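Local coordinates for protein orotidine 5'-phosphate decarboxylase (Lactobacillus acidophilus, PDB 3TFX) that probably catalyses the decarboxylation of orotidine 5'-monophosphate to uridine 5'-monophosphate, the last step of de novo UMP synthesis, as a homodimeric TIM barrel, at residues V121-S126 and N134-R139; M152-G157 and D177-V182. One frame throughout, in Å; residues are numbered along the deposited sequence.

Contact 1 of 2, residues V121-S126 and N134-R139; sequences VTELTS and NEQNCR
Glu123 brings its carboxylate up to the Gln136 amide, the side chains arriving from opposite directions and the two planes nearly coplanar, 28° apart. Both belong to the excursion of a TIM barrel that follows strand 117-121: the loop 121-126 leaves the strand, helix 129-134 intervenes, and 134-139 leads on toward helix 142-155. The backbones stay well separated, with Glu123 CA and Gln136 CA 10.2 Å apart, and the contact buries only 86 Å² in all, so it rests on side-chain reach. Gln136 supplies that reach: CG lies anti to the backbone N and the chain stays extended beyond it, whereas Glu123 bends at chi2. The carboxylate atom OE2 also accepts a bond from Gln145 NE2 of helix 142-155, and the Glu123 side chain packs on Leu132, Met142 and Leu149. Were Glu123 replaced by alanine, the amides of Gln136 and Gln145 would probably lose their common acceptor, and the Gln136 amide would be freer to turn. The bond from Gln136 NE2 to Glu123 OE2 is 2.7 Å long and nearly straight (168°); it arrives on the syn side of the carboxylate, 21° out of its plane, while OE2 lies almost in the amide plane.

Contact 2 of 2, residues M152-G157 and D177-V182; sequences MAKHSG and DDFLYV
Lys154 NZ donates a 2.7 Å hydrogen bond to the backbone O of Asp178, approaching at a C=O...N angle of 144°. The same ammonium forms a longer salt bridge to the side chain of that residue, NZ to OD1 at 3.5 Å. A water fills in between, accepting from Lys154 NZ at 3.1 Å and donating to Asp178 OD1 at 2.8 Å, so the carbonyl, the carboxylate and the water all meet one nitrogen. Below the charged tip, the aliphatic part of Lys154 runs past the Phe179 ring in the opposite sense: CB lies 3.7 Å from Phe179 CE1, and CD lies 3.7 Å from Phe179 CD1. The bend at chi2 (71°) carries the otherwise extended lysine along the ring to the loop. These contacts tie the last part of helix 142-155, at Lys154, to the residues entering strand 180-183, two elements of the TIM barrel separated in sequence by strand 160-162 and helix 168-175. Farther out, Asp178 is the centre of an inverse gamma turn, with a weak bond from Phe179 N to Asp177 O, just ahead of the strand. Tyr181 CE1 lies at the edge of the Phe179 ring, in its plane, while Tyr181 OH bonds to Gly176 O. On the helix side, the Lys154 side chain also packs on Ile175 of helix 168-175.

Helix 142-155 connects the two: its early part borders contact 1, and farther along it carries Lys154 of contact 2. The contacts follow one another along the chain, their centres 20 Å apart and their nearest atoms about 7 Å apart without touching. Contact 1 is the one near the predicted active site: its loop holds Thr125, predicted to bind the substrate, and the Glu123 side chain is about 10 Å from that of Lys64, the predicted proton donor. It also lies at the dimer interface, where Glu135 OE1 is hydrogen-bonded to Ser95 N of the second subunit. Contact 2 lies away from the annotated sites.

Contact 1 of 2, residues V121-S126 and N134-R139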
loop_
_atom_site.group_PDB
_atom_site.type_symbol
_atom_site.label_atom_id
_atom_site.label_comp_id
_atom_site.label_asym_id
_atom_site.label_seq_id
_atom_site.Cartn_x
_atom_site.Cartn_y
_atom_site.Cartn_z
ATOM N N VAL A 121 -7.462 -6.538 -4.198
ATOM C CA VAL A 121 -6.430 -7.193 -4.954
ATOM C C VAL A 121 -6.295 -8.577 -4.381
ATOM O O VAL A 121 -6.414 -8.797 -3.165
ATOM C CB VAL A 121 -5.091 -6.431 -4.886
ATOM C CG1 VAL A 121 -3.908 -7.319 -5.332
ATOM C CG2 VAL A 121 -5.190 -5.158 -5.735
ATOM N N THR A 122 -6.037 -9.509 -5.274
ATOM C CA THR A 122 -6.064 -10.900 -4.954
ATOM C C THR A 122 -4.584 -11.354 -4.946
ATOM O O THR A 122 -3.869 -11.153 -3.930
ATOM C CB THR A 122 -7.063 -11.556 -5.964
ATOM O OG1 THR A 122 -8.191 -12.116 -5.278
ATOM C CG2 THR A 122 -6.452 -12.486 -6.963
ATOM N N GLU A 123 -4.116 -11.928 -6.050
ATOM C CA GLU A 123 -2.697 -12.168 -6.237
ATOM C C GLU A 123 -2.241 -11.250 -7.345
ATOM O O GLU A 123 -2.865 -11.202 -8.399
ATOM C CB GLU A 123 -2.414 -13.634 -6.591
ATOM C CG GLU A 123 -2.682 -14.635 -5.453
ATOM C CD GLU A 123 -1.707 -14.500 -4.285
ATOM O OE1 GLU A 123 -0.626 -13.881 -4.437
ATOM O OE2 GLU A 123 -2.016 -15.025 -3.204
ATOM N N LEU A 124 -1.177 -10.502 -7.105
ATOM C CA LEU A 124 -0.644 -9.600 -8.121
ATOM C C LEU A 124 -0.167 -10.395 -9.340
ATOM O O LEU A 124 0.262 -11.547 -9.202
ATOM C CB LEU A 124 0.507 -8.768 -7.546
ATOM C CG LEU A 124 0.178 -7.741 -6.446
ATOM C CD1 LEU A 124 1.447 -7.362 -5.690
ATOM C CD2 LEU A 124 -0.486 -6.499 -7.026
ATOM N N THR A 125 -0.237 -9.783 -10.523
ATOM C CA THR A 125 0.239 -10.435 -11.757
ATOM C C THR A 125 1.738 -10.735 -11.649
ATOM O O THR A 125 2.265 -11.576 -12.383
ATOM C CB THR A 125 -0.046 -9.592 -13.040
ATOM O OG1 THR A 125 0.661 -8.346 -12.974
ATOM C CG2 THR A 125 -1.550 -9.305 -13.193
ATOM N N SER A 126 2.414 -10.061 -10.716
ATOM C CA SER A 126 3.857 -10.250 -10.514
ATOM C C SER A 126 4.173 -11.550 -9.774
ATOM O O SER A 126 5.314 -12.024 -9.787
ATOM C CB SER A 126 4.473 -9.047 -9.791
ATOM O OG SER A 126 3.877 -8.835 -8.517
ATOM N N ASN A 134 6.696 -20.855 -3.638
ATOM C CA ASN A 134 7.993 -20.919 -2.966
ATOM C C ASN A 134 8.516 -19.628 -2.336
ATOM O O ASN A 134 9.553 -19.650 -1.678
ATOM C CB ASN A 134 9.044 -21.510 -3.916
ATOM C CG ASN A 134 8.613 -22.838 -4.496
ATOM O OD1 ASN A 134 8.676 -23.048 -5.707
ATOM N ND2 ASN A 134 8.153 -23.736 -3.637
ATOM N N GLU A 135 7.813 -18.515 -2.535
ATOM C CA GLU A 135 8.176 -17.247 -1.881
ATOM C C GLU A 135 7.097 -16.826 -0.890
ATOM O O GLU A 135 7.341 -16.762 0.321
ATOM C CB GLU A 135 8.459 -16.152 -2.914
ATOM C CG GLU A 135 9.693 -16.455 -3.745
ATOM C CD GLU A 135 10.263 -15.250 -4.475
ATOM O OE1 GLU A 135 9.574 -14.210 -4.619
ATOM O OE2 GLU A 135 11.426 -15.363 -4.906
ATOM N N GLN A 136 5.914 -16.514 -1.419
ATOM C CA GLN A 136 4.677 -16.557 -0.644
ATOM C C GLN A 136 4.524 -18.059 -0.434
ATOM O O GLN A 136 4.696 -18.846 -1.375
ATOM C CB GLN A 136 3.521 -15.995 -1.484
ATOM C CG GLN A 136 2.225 -15.714 -0.726
ATOM C CD GLN A 136 1.085 -15.216 -1.624
ATOM O OE1 GLN A 136 1.274 -14.328 -2.464
ATOM N NE2 GLN A 136 -0.105 -15.780 -1.436
ATOM N N ASN A 137 4.266 -18.503 0.780
ATOM C CA ASN A 137 4.182 -19.959 0.947
ATOM C C ASN A 137 2.733 -20.439 0.938
ATOM O O ASN A 137 2.234 -20.977 1.927
ATOM C CB ASN A 137 4.962 -20.430 2.176
ATOM C CG ASN A 137 6.455 -20.139 2.066
ATOM O OD1 ASN A 137 7.004 -19.365 2.846
ATOM N ND2 ASN A 137 7.109 -20.751 1.093
ATOM N N CYS A 138 2.064 -20.214 -0.192
ATOM C CA CYS A 138 0.672 -20.616 -0.359
ATOM C C CYS A 138 0.550 -22.134 -0.511
ATOM O O CYS A 138 1.362 -22.768 -1.176
ATOM C CB CYS A 138 0.054 -19.907 -1.561
ATOM S SG CYS A 138 -1.749 -20.009 -1.628
ATOM N N ARG A 139 -0.459 -22.707 0.130
ATOM C CA ARG A 139 -0.736 -24.128 -0.010
ATOM C C ARG A 139 -1.735 -24.437 -1.121
ATOM O O ARG A 139 -1.973 -25.609 -1.413
ATOM C CB ARG A 139 -1.249 -24.718 1.304
ATOM C CG ARG A 139 -2.636 -24.295 1.675
ATOM C CD ARG A 139 -3.296 -25.326 2.574
ATOM N NE ARG A 139 -4.704 -24.989 2.746
ATOM C CZ ARG A 139 -5.696 -25.522 2.035
ATOM N NH1 ARG A 139 -5.448 -26.454 1.112
ATOM N NH2 ARG A 139 -6.945 -25.130 2.256
#

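Contact 2 of 2, residues M152-G157 and D177-V182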
loop_
_atom_site.group_PDB
_atom_site.type_symbol
_atom_site.label_atom_id
_atom_site.label_comp_id
_atom_site.label_asym_id
_atom_site.label_seq_id
_atom_site.Cartn_x
_atom_site.Cartn_y
_atom_site.Cartn_z
HETATM N N MSE A 152 -13.891 -14.240 -0.087
HETATM C CA MSE A 152 -13.693 -13.626 1.217
HETATM C C MSE A 152 -13.852 -12.113 1.174
HETATM O O MSE A 152 -14.457 -11.534 2.080
HETATM C CB MSE A 152 -12.327 -13.993 1.806
HETATM C CG MSE A 152 -12.144 -13.520 3.256
HETATM SE SE MSE A 152 -10.280 -13.575 3.841
HETATM C CE MSE A 152 -9.547 -12.224 2.636
ATOM N N ALA A 153 -13.311 -11.481 0.134
ATOM C CA ALA A 153 -13.460 -10.037 -0.051
ATOM C C ALA A 153 -14.928 -9.644 -0.166
ATOM O O ALA A 153 -15.373 -8.701 0.499
ATOM C CB ALA A 153 -12.682 -9.565 -1.291
ATOM N N LYS A 154 -15.670 -10.357 -1.016
ATOM C CA LYS A 154 -17.130 -10.178 -1.119
ATOM C C LYS A 154 -17.812 -10.302 0.249
ATOM O O LYS A 154 -18.604 -9.451 0.615
ATOM C CB LYS A 154 -17.746 -11.157 -2.134
ATOM C CG LYS A 154 -19.273 -11.343 -2.074
ATOM C CD LYS A 154 -20.030 -10.127 -2.568
ATOM C CE LYS A 154 -21.539 -10.349 -2.620
ATOM N NZ LYS A 154 -22.240 -9.086 -3.035
ATOM N N HIS A 155 -17.483 -11.347 1.010
ATOM C CA HIS A 155 -18.087 -11.520 2.343
ATOM C C HIS A 155 -17.570 -10.554 3.397
ATOM O O HIS A 155 -18.088 -10.526 4.507
ATOM C CB HIS A 155 -17.954 -12.961 2.835
ATOM C CG HIS A 155 -18.652 -13.954 1.964
ATOM N ND1 HIS A 155 -19.913 -13.734 1.451
ATOM C CD2 HIS A 155 -18.268 -15.171 1.512
ATOM C CE1 HIS A 155 -20.268 -14.763 0.703
ATOM N NE2 HIS A 155 -19.293 -15.655 0.735
ATOM N N SER A 156 -16.580 -9.739 3.040
ATOM C CA SER A 156 -15.983 -8.803 3.983
ATOM C C SER A 156 -16.204 -7.321 3.673
ATOM O O SER A 156 -15.471 -6.474 4.179
ATOM C CB SER A 156 -14.488 -9.079 4.115
ATOM O OG SER A 156 -14.263 -10.430 4.456
ATOM N N GLY A 157 -17.186 -7.004 2.836
ATOM C CA GLY A 157 -17.473 -5.605 2.497
ATOM C C GLY A 157 -16.805 -5.004 1.265
ATOM O O GLY A 157 -17.021 -3.834 0.957
ATOM N N ASP A 177 -23.607 -11.104 -9.359
ATOM C CA ASP A 177 -23.729 -9.805 -10.036
ATOM C C ASP A 177 -23.625 -8.568 -9.126
ATOM O O ASP A 177 -23.432 -7.444 -9.614
ATOM C CB ASP A 177 -25.037 -9.762 -10.847
ATOM C CG ASP A 177 -25.040 -10.741 -12.021
ATOM O OD1 ASP A 177 -23.979 -10.909 -12.640
ATOM O OD2 ASP A 177 -26.096 -11.347 -12.320
ATOM N N ASP A 178 -23.744 -8.767 -7.817
ATOM C CA ASP A 178 -23.651 -7.658 -6.859
ATOM C C ASP A 178 -22.179 -7.443 -6.441
ATOM O O ASP A 178 -21.798 -7.628 -5.286
ATOM C CB ASP A 178 -24.590 -7.893 -5.661
ATOM C CG ASP A 178 -24.682 -6.686 -4.729
ATOM O OD1 ASP A 178 -24.932 -6.907 -3.529
ATOM O OD2 ASP A 178 -24.483 -5.525 -5.169
ATOM N N PHE A 179 -21.366 -7.049 -7.419
ATOM C CA PHE A 179 -19.910 -7.067 -7.316
ATOM C C PHE A 179 -19.321 -6.495 -8.600
ATOM O O PHE A 179 -19.913 -6.629 -9.683
ATOM C CB PHE A 179 -19.411 -8.500 -7.134
ATOM C CG PHE A 179 -18.163 -8.626 -6.283
ATOM C CD1 PHE A 179 -18.112 -8.082 -5.001
ATOM C CD2 PHE A 179 -17.053 -9.333 -6.755
ATOM C CE1 PHE A 179 -16.967 -8.222 -4.200
ATOM C CE2 PHE A 179 -15.904 -9.482 -5.966
ATOM C CZ PHE A 179 -15.869 -8.937 -4.677
ATOM N N LEU A 180 -18.165 -5.857 -8.475
ATOM C CA LEU A 180 -17.481 -5.263 -9.621
ATOM C C LEU A 180 -16.277 -6.091 -10.021
ATOM O O LEU A 180 -15.384 -6.331 -9.216
ATOM C CB LEU A 180 -17.056 -3.825 -9.302
ATOM C CG LEU A 180 -18.206 -2.840 -9.041
ATOM C CD1 LEU A 180 -17.669 -1.560 -8.447
ATOM C CD2 LEU A 180 -19.079 -2.551 -10.317
ATOM N N TYR A 181 -16.247 -6.533 -11.272
ATOM C CA TYR A 181 -15.070 -7.223 -11.789
ATOM C C TYR A 181 -14.294 -6.228 -12.643
ATOM O O TYR A 181 -14.706 -5.907 -13.761
ATOM C CB TYR A 181 -15.481 -8.497 -12.545
ATOM C CG TYR A 181 -16.373 -9.388 -11.698
ATOM C CD1 TYR A 181 -15.818 -10.309 -10.816
ATOM C CD2 TYR A 181 -17.760 -9.278 -11.748
ATOM C CE1 TYR A 181 -16.623 -11.128 -10.013
ATOM C CE2 TYR A 181 -18.584 -10.101 -10.947
ATOM C CZ TYR A 181 -17.999 -11.010 -10.078
ATOM O OH TYR A 181 -18.779 -11.806 -9.273
ATOM N N VAL A 182 -13.198 -5.714 -12.081
ATOM C CA VAL A 182 -12.400 -4.655 -12.704
ATOM C C VAL A 182 -11.146 -5.252 -13.344
ATOM O O VAL A 182 -10.317 -5.860 -12.652
ATOM C CB VAL A 182 -12.035 -3.557 -11.699
ATOM C CG1 VAL A 182 -11.122 -2.487 -12.343
ATOM C CG2 VAL A 182 -13.312 -2.915 -11.122
HETATM O O HOH W 1 -25.314 -9.547 -2.767
#